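Putative polyketide cyclase (Pseudomonas putida KT2440, PDB 3F7X) is of unknown function but carries a SnoaL-like domain and, as a putative polyketide cyclase, probably binds a small organic molecule in a pocket of its fold. Local coordinates at residues L25-Y30 / A125-I129; Y30-N34 / E78-I83; L121-F126 / T138-N142. All blocks are in the same frame, centred on the assembly; numbering follows the deposited sequence.

Contact 1 of 3, residues L25-Y30 / A125-I129. With EDO (1,2-ethanediol), chain D.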
ATOM      1  N   LEU A  25       0.813  16.933  -8.971  1.00 12.65           N
ATOM      2  CA  LEU A  25       1.779  16.080  -9.617  1.00 11.16           C
ATOM      3  C   LEU A  25       1.248  14.626  -9.716  1.00 10.71           C
ATOM      4  O   LEU A  25       1.274  13.983 -10.774  1.00 10.60           O
ATOM      5  CB  LEU A  25       3.064  16.138  -8.838  1.00 12.78           C
ATOM      6  CG  LEU A  25       4.225  15.361  -9.382  1.00 14.74           C
ATOM      7  CD1 LEU A  25       4.613  15.713 -10.782  1.00 19.03           C
ATOM      8  CD2 LEU A  25       5.459  15.515  -8.455  1.00 15.70           C
ATOM      9  N   VAL A  26       0.728  14.120  -8.598  1.00 10.14           N
ATOM     10  CA  VAL A  26       0.176  12.761  -8.556  1.00  9.53           C
ATOM     11  C   VAL A  26      -1.106  12.691  -9.382  1.00 10.35           C
ATOM     12  O   VAL A  26      -1.321  11.705 -10.074  1.00 10.36           O
ATOM     13  CB  VAL A  26       0.029  12.257  -7.106  1.00 10.83           C
ATOM     14  CG1 VAL A  26      -0.725  10.942  -7.079  1.00 12.10           C
ATOM     15  CG2 VAL A  26       1.419  12.154  -6.450  1.00 11.98           C
ATOM     16  N   ASN A  27      -1.952  13.709  -9.328  1.00 10.01           N
ATOM     17  CA  ASN A  27      -3.106  13.732 -10.222  1.00 11.68           C
ATOM     18  C   ASN A  27      -2.678  13.668 -11.697  1.00 11.14           C
ATOM     19  O   ASN A  27      -3.310  12.990 -12.488  1.00 11.30           O
ATOM     20  CB  ASN A  27      -3.920  14.987 -10.035  1.00 13.07           C
ATOM     21  CG  ASN A  27      -4.763  14.982  -8.813  1.00 17.40           C
ATOM     22  OD1 ASN A  27      -5.131  13.960  -8.313  1.00 21.09           O
ATOM     23  ND2 ASN A  27      -5.128  16.196  -8.347  1.00 21.17           N
ATOM     24  N   ALA A  28      -1.616  14.394 -12.052  1.00 10.37           N
ATOM     25  CA  ALA A  28      -1.123  14.369 -13.426  1.00 11.58           C
ATOM     26  C   ALA A  28      -0.577  12.989 -13.808  1.00 10.59           C
ATOM     27  O   ALA A  28      -0.791  12.552 -14.939  1.00 11.25           O
ATOM     28  CB  ALA A  28      -0.039  15.471 -13.627  1.00 12.08           C
ATOM     29  N   TYR A  29       0.092  12.330 -12.868  1.00  9.89           N
ATOM     30  CA  TYR A  29       0.572  10.979 -13.042  1.00  9.41           C
ATOM     31  C   TYR A  29      -0.550  10.046 -13.393  1.00  8.91           C
ATOM     32  O   TYR A  29      -0.475   9.323 -14.396  1.00 10.09           O
ATOM     33  CB  TYR A  29       1.286  10.570 -11.754  1.00 10.20           C
ATOM     34  CG  TYR A  29       1.869   9.173 -11.691  1.00 10.46           C
ATOM     35  CD1 TYR A  29       3.188   8.946 -12.078  1.00 11.62           C
ATOM     36  CD2 TYR A  29       1.186   8.141 -11.113  1.00 10.15           C
ATOM     37  CE1 TYR A  29       3.750   7.687 -11.962  1.00 11.40           C
ATOM     38  CE2 TYR A  29       1.738   6.874 -10.984  1.00 11.29           C
ATOM     39  CZ  TYR A  29       3.019   6.645 -11.423  1.00 10.74           C
ATOM     40  OH  TYR A  29       3.613   5.394 -11.316  1.00 11.90           O
ATOM     41  N   TYR A  30      -1.626  10.098 -12.619  1.00  9.27           N
ATOM     42  CA  TYR A  30      -2.750   9.215 -12.892  1.00 10.18           C
ATOM     43  C   TYR A  30      -3.568   9.628 -14.119  1.00 10.13           C
ATOM     44  O   TYR A  30      -4.105   8.751 -14.782  1.00 10.96           O
ATOM     45  CB  TYR A  30      -3.627   9.058 -11.645  1.00 10.12           C
ATOM     46  CG  TYR A  30      -2.916   8.177 -10.629  1.00  9.37           C
ATOM     47  CD1 TYR A  30      -2.543   6.880 -10.956  1.00 11.94           C
ATOM     48  CD2 TYR A  30      -2.544   8.642  -9.388  1.00 10.35           C
ATOM     49  CE1 TYR A  30      -1.841   6.083 -10.057  1.00 12.08           C
ATOM     50  CE2 TYR A  30      -1.854   7.870  -8.495  1.00 10.10           C
ATOM     51  CZ  TYR A  30      -1.509   6.591  -8.812  1.00 10.66           C
ATOM     52  OH  TYR A  30      -0.823   5.807  -7.921  1.00 11.44           O
ATOM     53  N   ALA A 125      -0.701   3.479  -3.937  1.00  8.29           N
ATOM     54  CA  ALA A 125       0.700   3.780  -4.157  1.00  8.78           C
ATOM     55  C   ALA A 125       1.163   4.821  -3.173  1.00  8.02           C
ATOM     56  O   ALA A 125       0.386   5.662  -2.721  1.00  9.13           O
ATOM     57  CB  ALA A 125       0.937   4.242  -5.594  1.00  9.81           C
ATOM     58  N   PHE A 126       2.453   4.757  -2.880  1.00  7.90           N
ATOM     59  CA  PHE A 126       3.128   5.779  -2.110  1.00  7.92           C
ATOM     60  C   PHE A 126       4.226   6.411  -2.963  1.00  8.20           C
ATOM     61  O   PHE A 126       4.862   5.735  -3.784  1.00  9.46           O
ATOM     62  CB  PHE A 126       3.755   5.197  -0.832  1.00  8.43           C
ATOM     63  CG  PHE A 126       2.712   4.787   0.194  1.00  8.55           C
ATOM     64  CD1 PHE A 126       2.231   5.735   1.103  1.00  9.05           C
ATOM     65  CD2 PHE A 126       2.161   3.525   0.221  1.00  9.01           C
ATOM     66  CE1 PHE A 126       1.255   5.391   2.002  1.00  9.26           C
ATOM     67  CE2 PHE A 126       1.200   3.217   1.124  1.00  9.81           C
ATOM     68  CZ  PHE A 126       0.772   4.133   2.008  1.00  9.86           C
ATOM     69  N   PHE A 127       4.442   7.708  -2.726  1.00  8.42           N
ATOM     70  CA  PHE A 127       5.362   8.509  -3.518  1.00  9.22           C
ATOM     71  C   PHE A 127       6.314   9.283  -2.631  1.00  8.40           C
ATOM     72  O   PHE A 127       5.927   9.790  -1.560  1.00  9.82           O
ATOM     73  CB  PHE A 127       4.588   9.530  -4.345  1.00 10.03           C
ATOM     74  CG  PHE A 127       3.614   8.936  -5.306  1.00  8.98           C
ATOM     75  CD1 PHE A 127       2.341   8.636  -4.899  1.00 10.35           C
ATOM     76  CD2 PHE A 127       3.970   8.658  -6.598  1.00  9.68           C
ATOM     77  CE1 PHE A 127       1.430   8.061  -5.778  1.00 10.41           C
ATOM     78  CE2 PHE A 127       3.055   8.090  -7.491  1.00 10.90           C
ATOM     79  CZ  PHE A 127       1.787   7.808  -7.077  1.00 10.49           C
ATOM     80  N   TYR A 128       7.553   9.445  -3.104  1.00  9.49           N
ATOM     81  CA  TYR A 128       8.493  10.444  -2.611  1.00  9.83           C
ATOM     82  C   TYR A 128       8.730  11.395  -3.775  1.00 10.77           C
ATOM     83  O   TYR A 128       8.950  10.948  -4.906  1.00 10.91           O
ATOM     84  CB  TYR A 128       9.803   9.792  -2.174  1.00 10.65           C
ATOM     85  CG  TYR A 128      10.911  10.747  -1.851  1.00 11.86           C
ATOM     86  CD1 TYR A 128      10.753  11.745  -0.899  1.00 13.20           C
ATOM     87  CD2 TYR A 128      12.113  10.673  -2.513  1.00 15.23           C
ATOM     88  CE1 TYR A 128      11.785  12.621  -0.604  1.00 14.97           C
ATOM     89  CE2 TYR A 128      13.156  11.566  -2.215  1.00 16.38           C
ATOM     90  CZ  TYR A 128      12.964  12.521  -1.276  1.00 16.17           C
ATOM     91  OH  TYR A 128      13.984  13.396  -0.977  1.00 21.89           O
ATOM     92  N   ILE A 129       8.673  12.684  -3.484  1.00 10.59           N
ATOM     93  CA  ILE A 129       8.775  13.761  -4.453  1.00 11.07           C
ATOM     94  C   ILE A 129       9.927  14.666  -4.052  1.00 11.21           C
ATOM     95  O   ILE A 129      10.050  15.046  -2.895  1.00 12.16           O
ATOM     96  CB  ILE A 129       7.455  14.549  -4.521  1.00 12.21           C
ATOM     97  CG1 ILE A 129       6.370  13.620  -5.075  1.00 13.52           C
ATOM     98  CG2 ILE A 129       7.575  15.838  -5.373  1.00 12.96           C
ATOM     99  CD1 ILE A 129       4.976  14.100  -4.775  1.00 16.84           C
TER
HETATM  100  C1  EDO D 135       1.855   2.555 -11.900  1.00 17.46           C
HETATM  101  O1  EDO D 135       2.173   3.313 -10.766  1.00 15.99           O
HETATM  102  C2  EDO D 135       3.105   1.868 -12.502  1.00 16.63           C
HETATM  103  O2  EDO D 135       3.747   0.947 -11.555  1.00 16.65           O
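Phe-127 pushes its ring against Val-26, Tyr-29 and Tyr-30, and this is the tight part of the contact. The edge of Phe-127 is turned to the face of Tyr-29 in a T-shaped stack, with centroids 5.4 Å apart and planes at 83°. The touching atom, CE2 of Phe-127, stands toward the rim of the tyrosine ring rather than over its middle. Val-26 covers one face of Phe-127. CG2 of Val-26 lies 4.0 Å from the centroid of the Phe-127 ring, almost on its normal, as a CH-pi contact. CG1 of Val-26 touches CE1 of the same ring, so both methyls hold it. Tyr-30 and Phe-127 reach toward each other from opposite directions, and the tyrosine brings its hydroxyl to the edge of Phe-127, Tyr-30 OH 3.4 Å from CZ of Phe-127. The same OH of Tyr-30 is 3.3 Å from CB of Ala-125. Phe-127 reaches this niche because its CG lies anti to the carbonyl carbon (chi1 -60°).

Toward Leu-25 the contact thins to a few methyl groups. Leu-25 and Ile-129 meet tip to tip, CD2 of the leucine 3.8 Å from CG2 of the isoleucine. Val-26 CG2 is only distantly engaged with Ile-129 CD1, at 4.4 Å. The other end is polar. Tyr-29 OH is hydrogen-bonded to O1 of a bound 1,2-ethanediol at 2.6 Å, and His-51 and Asn-139 also bond this diol.

The contact lays helix 22-35 across the sheet of the SnoaL-like domain. It is held by aromatic and aliphatic packing, with no polar bond between the two segments. The hydroxyl of Tyr-29 is turned instead to the diol, which probably comes from the crystallisation liquor but may mark a pocket with greasy walls and a few polar groups.

Contact 2 of 3, residues Y30-N34 / E78-I83. With EDO (1,2-ethanediol), chain E.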
ATOM      1  N   TYR A  30      -1.626  10.098 -12.619  1.00  9.27           N
ATOM      2  CA  TYR A  30      -2.750   9.215 -12.892  1.00 10.18           C
ATOM      3  C   TYR A  30      -3.568   9.628 -14.119  1.00 10.13           C
ATOM      4  O   TYR A  30      -4.105   8.751 -14.782  1.00 10.96           O
ATOM      5  CB  TYR A  30      -3.627   9.058 -11.645  1.00 10.12           C
ATOM      6  CG  TYR A  30      -2.916   8.177 -10.629  1.00  9.37           C
ATOM      7  CD1 TYR A  30      -2.543   6.880 -10.956  1.00 11.94           C
ATOM      8  CD2 TYR A  30      -2.544   8.642  -9.388  1.00 10.35           C
ATOM      9  CE1 TYR A  30      -1.841   6.083 -10.057  1.00 12.08           C
ATOM     10  CE2 TYR A  30      -1.854   7.870  -8.495  1.00 10.10           C
ATOM     11  CZ  TYR A  30      -1.509   6.591  -8.812  1.00 10.66           C
ATOM     12  OH  TYR A  30      -0.823   5.807  -7.921  1.00 11.44           O
ATOM     13  N   ALA A  31      -3.685  10.929 -14.409  1.00 10.75           N
ATOM     14  CA  ALA A  31      -4.334  11.362 -15.608  1.00 11.07           C
ATOM     15  C   ALA A  31      -3.600  10.773 -16.819  1.00 10.06           C
ATOM     16  O   ALA A  31      -4.232  10.321 -17.779  1.00 11.26           O
ATOM     17  CB  ALA A  31      -4.379  12.908 -15.657  1.00 13.59           C
ATOM     18  N   ALA A  32      -2.270  10.829 -16.819  1.00 10.42           N
ATOM     19  CA  ALA A  32      -1.453  10.319 -17.902  1.00 10.77           C
ATOM     20  C   ALA A  32      -1.564   8.822 -18.009  1.00 10.64           C
ATOM     21  O   ALA A  32      -1.689   8.288 -19.111  1.00 11.92           O
ATOM     22  CB  ALA A  32      -0.010  10.775 -17.770  1.00 11.51           C
ATOM     23  N   PHE A  33      -1.567   8.155 -16.864  1.00 10.29           N
ATOM     24  CA  PHE A  33      -1.752   6.708 -16.830  1.00 10.17           C
ATOM     25  C   PHE A  33      -3.098   6.330 -17.475  1.00 10.08           C
ATOM     26  O   PHE A  33      -3.167   5.491 -18.355  1.00 12.23           O
ATOM     27  CB  PHE A  33      -1.681   6.228 -15.373  1.00 10.56           C
ATOM     28  CG  PHE A  33      -1.855   4.753 -15.179  1.00 11.73           C
ATOM     29  CD1 PHE A  33      -3.104   4.178 -15.120  1.00 12.25           C
ATOM     30  CD2 PHE A  33      -0.759   3.934 -14.970  1.00 13.93           C
ATOM     31  CE1 PHE A  33      -3.271   2.823 -14.929  1.00 14.24           C
ATOM     32  CE2 PHE A  33      -0.928   2.555 -14.783  1.00 15.65           C
ATOM     33  CZ  PHE A  33      -2.199   2.026 -14.749  1.00 16.85           C
ATOM     34  N   ASN A  34      -4.148   6.965 -17.014  1.00 10.73           N
ATOM     35  CA  ASN A  34      -5.486   6.646 -17.496  1.00 11.77           C
ATOM     36  C   ASN A  34      -5.645   6.935 -18.997  1.00 12.14           C
ATOM     37  O   ASN A  34      -6.345   6.203 -19.711  1.00 13.67           O
ATOM     38  CB  ASN A  34      -6.555   7.410 -16.715  1.00 12.13           C
ATOM     39  CG  ASN A  34      -6.982   6.662 -15.456  1.00 12.21           C
ATOM     40  OD1 ASN A  34      -6.688   5.474 -15.303  1.00 13.02           O
ATOM     41  ND2 ASN A  34      -7.698   7.341 -14.601  1.00 18.15           N
ATOM     42  N   GLU A  78      -5.693  -0.697 -18.238  1.00 11.24           N
ATOM     43  CA  GLU A  78      -6.278  -0.364 -16.937  1.00  9.54           C
ATOM     44  C   GLU A  78      -6.796   1.052 -16.919  1.00 10.32           C
ATOM     45  O   GLU A  78      -6.253   1.942 -17.559  1.00 11.57           O
ATOM     46  CB  GLU A  78      -5.258  -0.532 -15.824  1.00 10.13           C
ATOM     47  CG  GLU A  78      -4.861  -1.981 -15.615  1.00 11.30           C
ATOM     48  CD  GLU A  78      -3.915  -2.227 -14.475  1.00 11.11           C
ATOM     49  OE1 GLU A  78      -3.374  -1.248 -13.883  1.00 14.19           O
ATOM     50  OE2 GLU A  78      -3.732  -3.421 -14.136  1.00 11.19           O
ATOM     51  N   ARG A  79      -7.878   1.224 -16.155  1.00  9.93           N
ATOM     52  CA  ARG A  79      -8.451   2.505 -15.820  1.00 10.22           C
ATOM     53  C   ARG A  79      -8.581   2.555 -14.312  1.00  9.79           C
ATOM     54  O   ARG A  79      -9.121   1.628 -13.699  1.00 11.06           O
ATOM     55  CB  ARG A  79      -9.857   2.650 -16.446  1.00 12.81           C
ATOM     56  CG  ARG A  79     -10.611   3.837 -15.990  1.00 14.51           C
ATOM     57  CD  ARG A  79     -11.939   3.917 -16.687  1.00 16.87           C
ATOM     58  NE  ARG A  79     -12.818   2.760 -16.471  1.00 18.69           N
ATOM     59  CZ  ARG A  79     -13.636   2.600 -15.423  1.00 17.90           C
ATOM     60  NH1 ARG A  79     -13.739   3.536 -14.488  1.00 18.04           N
ATOM     61  NH2 ARG A  79     -14.358   1.502 -15.361  1.00 20.20           N
ATOM     62  N   LEU A  80      -8.122   3.658 -13.717  1.00 10.51           N
ATOM     63  CA  LEU A  80      -8.192   3.808 -12.279  1.00 11.93           C
ATOM     64  C   LEU A  80      -9.342   4.717 -11.924  1.00 13.07           C
ATOM     65  O   LEU A  80      -9.447   5.807 -12.514  1.00 16.88           O
ATOM     66  CB  LEU A  80      -6.936   4.399 -11.749  1.00 13.95           C
ATOM     67  CG  LEU A  80      -5.689   3.731 -12.180  1.00 14.65           C
ATOM     68  CD1 LEU A  80      -4.469   4.396 -11.490  1.00 21.20           C
ATOM     69  CD2 LEU A  80      -5.663   2.204 -11.982  1.00 15.24           C
ATOM     70  N   ALA A  81     -10.181   4.290 -11.012  1.00 11.06           N
ATOM     71  CA  ALA A  81     -11.368   4.994 -10.583  1.00 11.62           C
ATOM     72  C   ALA A  81     -11.265   5.336  -9.116  1.00 10.70           C
ATOM     73  O   ALA A  81     -10.455   4.759  -8.383  1.00 10.53           O
ATOM     74  CB  ALA A  81     -12.608   4.127 -10.846  1.00 14.71           C
ATOM     75  N   ASP A  82     -12.075   6.283  -8.697  1.00 11.19           N
ATOM     76  CA  ASP A  82     -12.196   6.558  -7.269  0.50 10.53           C
ATOM     77  C   ASP A  82     -10.841   6.986  -6.681  1.00  9.78           C
ATOM     78  O   ASP A  82     -10.518   6.588  -5.573  1.00 11.46           O
ATOM     79  CB  ASP A  82     -12.718   5.311  -6.520  0.50 12.07           C
ATOM     80  CG  ASP A  82     -13.874   4.614  -7.218  0.50 14.29           C
ATOM     81  OD1 ASP A  82     -14.869   5.282  -7.580  0.50 15.70           O
ATOM     82  OD2 ASP A  82     -13.803   3.372  -7.339  0.50 15.23           O
ATOM     83  N   ILE A  83     -10.048   7.777  -7.411  1.00 10.82           N
ATOM     84  CA  ILE A  83      -8.712   8.115  -6.983  1.00 10.30           C
ATOM     85  C   ILE A  83      -8.765   9.156  -5.878  1.00 10.43           C
ATOM     86  O   ILE A  83      -9.329  10.241  -6.055  1.00 13.53           O
ATOM     87  CB  ILE A  83      -7.826   8.621  -8.133  1.00 11.16           C
ATOM     88  CG1 ILE A  83      -7.857   7.659  -9.349  1.00 11.99           C
ATOM     89  CG2 ILE A  83      -6.406   8.824  -7.622  1.00 14.84           C
ATOM     90  CD1 ILE A  83      -7.243   8.250 -10.603  1.00 15.11           C
TER
HETATM   91  C1  EDO E 136      -2.878   1.707 -18.199  1.00 18.70           C
HETATM   92  O1  EDO E 136      -3.325   0.790 -19.232  1.00 15.49           O
HETATM   93  C2  EDO E 136      -1.597   2.478 -18.493  1.00 19.45           C
HETATM   94  O2  EDO E 136      -1.849   3.544 -19.431  1.00 25.33           O
HETATM   95  O   HOH W   1      -7.722   4.051 -18.831  1.00 19.18           O
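Asn-34 sets its side-chain amide beside the backbone of Leu-80 and grips it twice. Leu-80 N donates to OD1 of Asn-34 at 2.8 Å, in a nearly straight bond, the donor tilted somewhat out of the plane of the Asn-34 carbonyl. Asn-34 ND2 donates to Leu-80 O at 3.1 Å, in that carbonyl's plane and on a lone pair. Together the two bonds fix the rotation of the amide.

Phe-33 and Leu-80 cross at about a right angle, with CE1 of the ring 3.8 Å from CG of the leucine. Phe-33 gets there with its CG anti to the backbone N (chi1 -180°). OE1 of Glu-78 lies at the edge of this ring, the carboxylate plane turned 48° from it. The other oxygen, OE2, is bonded to Tyr-119 OH. One face of Phe-33 carries a bound 1,2-ethanediol, which links Phe-33 O to Glu-78 N. A water joins Asn-34 O to Glu-78 O. Nearby, CB of Tyr-30 packs on CD1 of Ile-83 at 3.8 Å.

Strand 76-87 is outermost in the sheet within this chain. Asn-34 pairs with the N-H and C=O of Leu-80 much as one residue of a further strand would, and so fastens helix 22-35 to the sheet edge of the SnoaL-like alpha+beta fold.

Contact 3 of 3, residues L121-F126 / T138-N142; sequences LPAGAF and TNYYN. With EDO (1,2-ethanediol), chain D.
A beta hairpin, strand 118-130 followed by strand 133-141, brings these antiparallel segments together near the centre of the sheet. Gly-124 with Tyr-140 and Phe-126 with Thr-138 are hydrogen-bonded pairs, and Ala-125 with Asn-139 is a non-hydrogen-bonded pair between them. Gly-124 N donates to Tyr-140 O at 2.9 Å, and Tyr-140 N returns the bond to Gly-124 O. Phe-126 and Thr-138 exchange the same two bonds. CA of Ala-125 adds a CA-H...O contact to Thr-138 O at 3.2 Å.

Phe-126 and Tyr-140 lie on one face of the sheet. CD2 of Phe-126 comes to the edge of the Tyr-140 ring, 3.7 Å from CE2 of Tyr-140. These rings also meet Phe-126 and Tyr-140 of the second subunit, so this face forms part of the dimer contact.

Ala-123, Asn-139 and Tyr-141 point to the other face. CB of Ala-123 packs on CB of Tyr-141 at 3.8 Å, while the tyrosine ring leads away. Asn-139 OD1 accepts from O1 of the bound 1,2-ethanediol at 3.0 Å, and its ND2 is hydrogen-bonded to His-51 NE2. A leucine in place of Asn-139 would probably leave His-51 without this polar partner and the diol with one acceptor fewer. Beyond Tyr-141 a water joins Pro-122 O to Asn-142 N. Asn-142 is the N-cap of helix 143-150: its OD1 accepts from Asp-145 N, and its ND2 bonds Gly-56 O of the second subunit.

The four backbone bonds set the hairpin register and so place Asn-139, which bonds the diol, on the face opposite Phe-126 and Tyr-140.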
ATOM      1  N   LEU A 121     -10.061  -4.386  -8.694  1.00 11.13           N
ATOM      2  CA  LEU A 121      -9.558  -4.524  -7.312  1.00 12.52           C
ATOM      3  C   LEU A 121      -8.969  -3.238  -6.810  1.00 10.51           C
ATOM      4  O   LEU A 121      -8.504  -2.401  -7.592  1.00 11.86           O
ATOM      5  CB  LEU A 121      -8.548  -5.668  -7.096  1.00 14.67           C
ATOM      6  CG  LEU A 121      -7.155  -5.466  -7.724  1.00 13.34           C
ATOM      7  CD1 LEU A 121      -6.287  -6.564  -7.139  1.00 17.43           C
ATOM      8  CD2 LEU A 121      -7.246  -5.480  -9.185  1.00 15.51           C
ATOM      9  N   PRO A 122      -9.030  -3.044  -5.482  1.00 10.95           N
ATOM     10  CA  PRO A 122      -8.402  -1.883  -4.924  1.00 10.29           C
ATOM     11  C   PRO A 122      -6.892  -1.956  -5.060  1.00  9.73           C
ATOM     12  O   PRO A 122      -6.309  -3.047  -5.106  1.00  9.89           O
ATOM     13  CB  PRO A 122      -8.794  -1.941  -3.436  1.00 13.58           C
ATOM     14  CG  PRO A 122      -9.436  -3.137  -3.227  1.00 19.96           C
ATOM     15  CD  PRO A 122      -9.724  -3.832  -4.453  1.00 14.11           C
ATOM     16  N   ALA A 123      -6.249  -0.797  -5.060  1.00  9.26           N
ATOM     17  CA  ALA A 123      -4.810  -0.714  -5.079  1.00  8.73           C
ATOM     18  C   ALA A 123      -4.434   0.628  -4.483  1.00  8.67           C
ATOM     19  O   ALA A 123      -5.278   1.463  -4.155  1.00  9.55           O
ATOM     20  CB  ALA A 123      -4.261  -0.868  -6.518  1.00 10.54           C
ATOM     21  N   GLY A 124      -3.140   0.849  -4.300  1.00  9.10           N
ATOM     22  CA  GLY A 124      -2.677   2.129  -3.816  1.00  9.87           C
ATOM     23  C   GLY A 124      -1.214   2.291  -4.179  1.00  9.27           C
ATOM     24  O   GLY A 124      -0.559   1.354  -4.659  1.00 10.63           O
ATOM     25  N   ALA A 125      -0.701   3.479  -3.937  1.00  8.29           N
ATOM     26  CA  ALA A 125       0.700   3.780  -4.157  1.00  8.78           C
ATOM     27  C   ALA A 125       1.163   4.821  -3.173  1.00  8.02           C
ATOM     28  O   ALA A 125       0.386   5.662  -2.721  1.00  9.13           O
ATOM     29  CB  ALA A 125       0.937   4.242  -5.594  1.00  9.81           C
ATOM     30  N   PHE A 126       2.453   4.757  -2.880  1.00  7.90           N
ATOM     31  CA  PHE A 126       3.128   5.779  -2.110  1.00  7.92           C
ATOM     32  C   PHE A 126       4.226   6.411  -2.963  1.00  8.20           C
ATOM     33  O   PHE A 126       4.862   5.735  -3.784  1.00  9.46           O
ATOM     34  CB  PHE A 126       3.755   5.197  -0.832  1.00  8.43           C
ATOM     35  CG  PHE A 126       2.712   4.787   0.194  1.00  8.55           C
ATOM     36  CD1 PHE A 126       2.231   5.735   1.103  1.00  9.05           C
ATOM     37  CD2 PHE A 126       2.161   3.525   0.221  1.00  9.01           C
ATOM     38  CE1 PHE A 126       1.255   5.391   2.002  1.00  9.26           C
ATOM     39  CE2 PHE A 126       1.200   3.217   1.124  1.00  9.81           C
ATOM     40  CZ  PHE A 126       0.772   4.133   2.008  1.00  9.86           C
ATOM     41  N   THR A 138       5.977   3.431  -5.047  1.00  8.71           N
ATOM     42  CA  THR A 138       5.830   2.121  -4.424  1.00  9.39           C
ATOM     43  C   THR A 138       4.389   1.687  -4.632  1.00  9.35           C
ATOM     44  O   THR A 138       3.486   2.299  -4.103  1.00  9.99           O
ATOM     45  CB  THR A 138       6.195   2.223  -2.928  1.00  9.78           C
ATOM     46  OG1 THR A 138       7.577   2.598  -2.825  1.00 11.74           O
ATOM     47  CG2 THR A 138       5.921   0.898  -2.194  1.00 13.06           C
ATOM     48  N   ASN A 139       4.224   0.622  -5.391  1.00  9.75           N
ATOM     49  CA  ASN A 139       2.907   0.085  -5.773  1.00 10.03           C
ATOM     50  C   ASN A 139       2.434  -1.047  -4.871  1.00  9.64           C
ATOM     51  O   ASN A 139       3.231  -1.921  -4.517  1.00 11.56           O
ATOM     52  CB  ASN A 139       2.978  -0.532  -7.160  1.00 12.28           C
ATOM     53  CG  ASN A 139       3.412   0.401  -8.195  1.00 13.91           C
ATOM     54  OD1 ASN A 139       2.647   1.300  -8.624  1.00 17.74           O
ATOM     55  ND2 ASN A 139       4.635   0.210  -8.664  1.00 14.76           N
ATOM     56  N   TYR A 140       1.163  -1.025  -4.517  1.00  8.48           N
ATOM     57  CA  TYR A 140       0.580  -2.043  -3.679  1.00  9.22           C
ATOM     58  C   TYR A 140      -0.790  -2.467  -4.177  1.00  9.25           C
ATOM     59  O   TYR A 140      -1.606  -1.628  -4.579  1.00  9.88           O
ATOM     60  CB  TYR A 140       0.421  -1.545  -2.257  1.00  9.40           C
ATOM     61  CG  TYR A 140       1.708  -1.350  -1.472  1.00  9.04           C
ATOM     62  CD1 TYR A 140       2.642  -2.380  -1.339  1.00  8.61           C
ATOM     63  CD2 TYR A 140       1.955  -0.181  -0.781  1.00  9.13           C
ATOM     64  CE1 TYR A 140       3.764  -2.237  -0.569  1.00  9.89           C
ATOM     65  CE2 TYR A 140       3.071  -0.046   0.019  1.00  8.87           C
ATOM     66  CZ  TYR A 140       3.979  -1.071   0.130  1.00  9.52           C
ATOM     67  OH  TYR A 140       5.107  -0.959   0.919  1.00  9.81           O
ATOM     68  N   TYR A 141      -1.042  -3.780  -4.082  1.00  9.11           N
ATOM     69  CA  TYR A 141      -2.353  -4.368  -4.270  1.00  9.29           C
ATOM     70  C   TYR A 141      -2.288  -5.806  -3.792  1.00  9.16           C
ATOM     71  O   TYR A 141      -1.194  -6.336  -3.545  1.00  9.74           O
ATOM     72  CB  TYR A 141      -2.861  -4.280  -5.723  1.00  9.59           C
ATOM     73  CG  TYR A 141      -1.940  -4.872  -6.753  1.00  9.80           C
ATOM     74  CD1 TYR A 141      -0.985  -4.104  -7.361  1.00 10.07           C
ATOM     75  CD2 TYR A 141      -2.089  -6.191  -7.165  1.00 11.28           C
ATOM     76  CE1 TYR A 141      -0.129  -4.626  -8.306  1.00 11.26           C
ATOM     77  CE2 TYR A 141      -1.264  -6.726  -8.125  1.00 11.79           C
ATOM     78  CZ  TYR A 141      -0.296  -5.936  -8.711  1.00 12.75           C
ATOM     79  OH  TYR A 141       0.524  -6.469  -9.687  1.00 17.63           O
ATOM     80  N   ASN A 142      -3.432  -6.453  -3.662  1.00  9.54           N
ATOM     81  CA  ASN A 142      -3.479  -7.867  -3.274  1.00  9.17           C
ATOM     82  C   ASN A 142      -3.290  -8.733  -4.521  1.00  9.11           C
ATOM     83  O   ASN A 142      -4.196  -8.873  -5.346  1.00  9.86           O
ATOM     84  CB  ASN A 142      -4.790  -8.154  -2.559  1.00 10.72           C
ATOM     85  CG  ASN A 142      -4.817  -9.494  -1.935  1.00 10.23           C
ATOM     86  OD1 ASN A 142      -4.235 -10.421  -2.457  1.00 11.51           O
ATOM     87  ND2 ASN A 142      -5.507  -9.622  -0.829  1.00 13.43           N
TER
HETATM   88  C1  EDO D 135       1.855   2.555 -11.900  1.00 17.46           C
HETATM   89  O1  EDO D 135       2.173   3.313 -10.766  1.00 15.99           O
HETATM   90  C2  EDO D 135       3.105   1.868 -12.502  1.00 16.63           C
HETATM   91  O2  EDO D 135       3.747   0.947 -11.555  1.00 16.65           O
HETATM   92  O   HOH W   2      -6.015  -5.228  -3.636  1.00 12.98           O

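From the N terminus, helix 22-35 supplies the first segments of contacts 1 and 2, which share Tyr-30. Contact 2 closes first, when the chain returns at 78-83 on the outermost strand 76-87. Contact 1 closes later at 125-129 on strand 118-130, so the loop of contact 2 is nested inside that of contact 1. Contact 3 opens on 121-126, overlapping the closing segment of contact 1 at Ala-125 and Phe-126, and closes the beta hairpin of strands 118-130 and 133-141 at 138-142. The helix is thus tied to both an outer and an inner strand of one sheet. Contacts 1 and 3 share one bound 1,2-ethanediol, and both touch the second subunit.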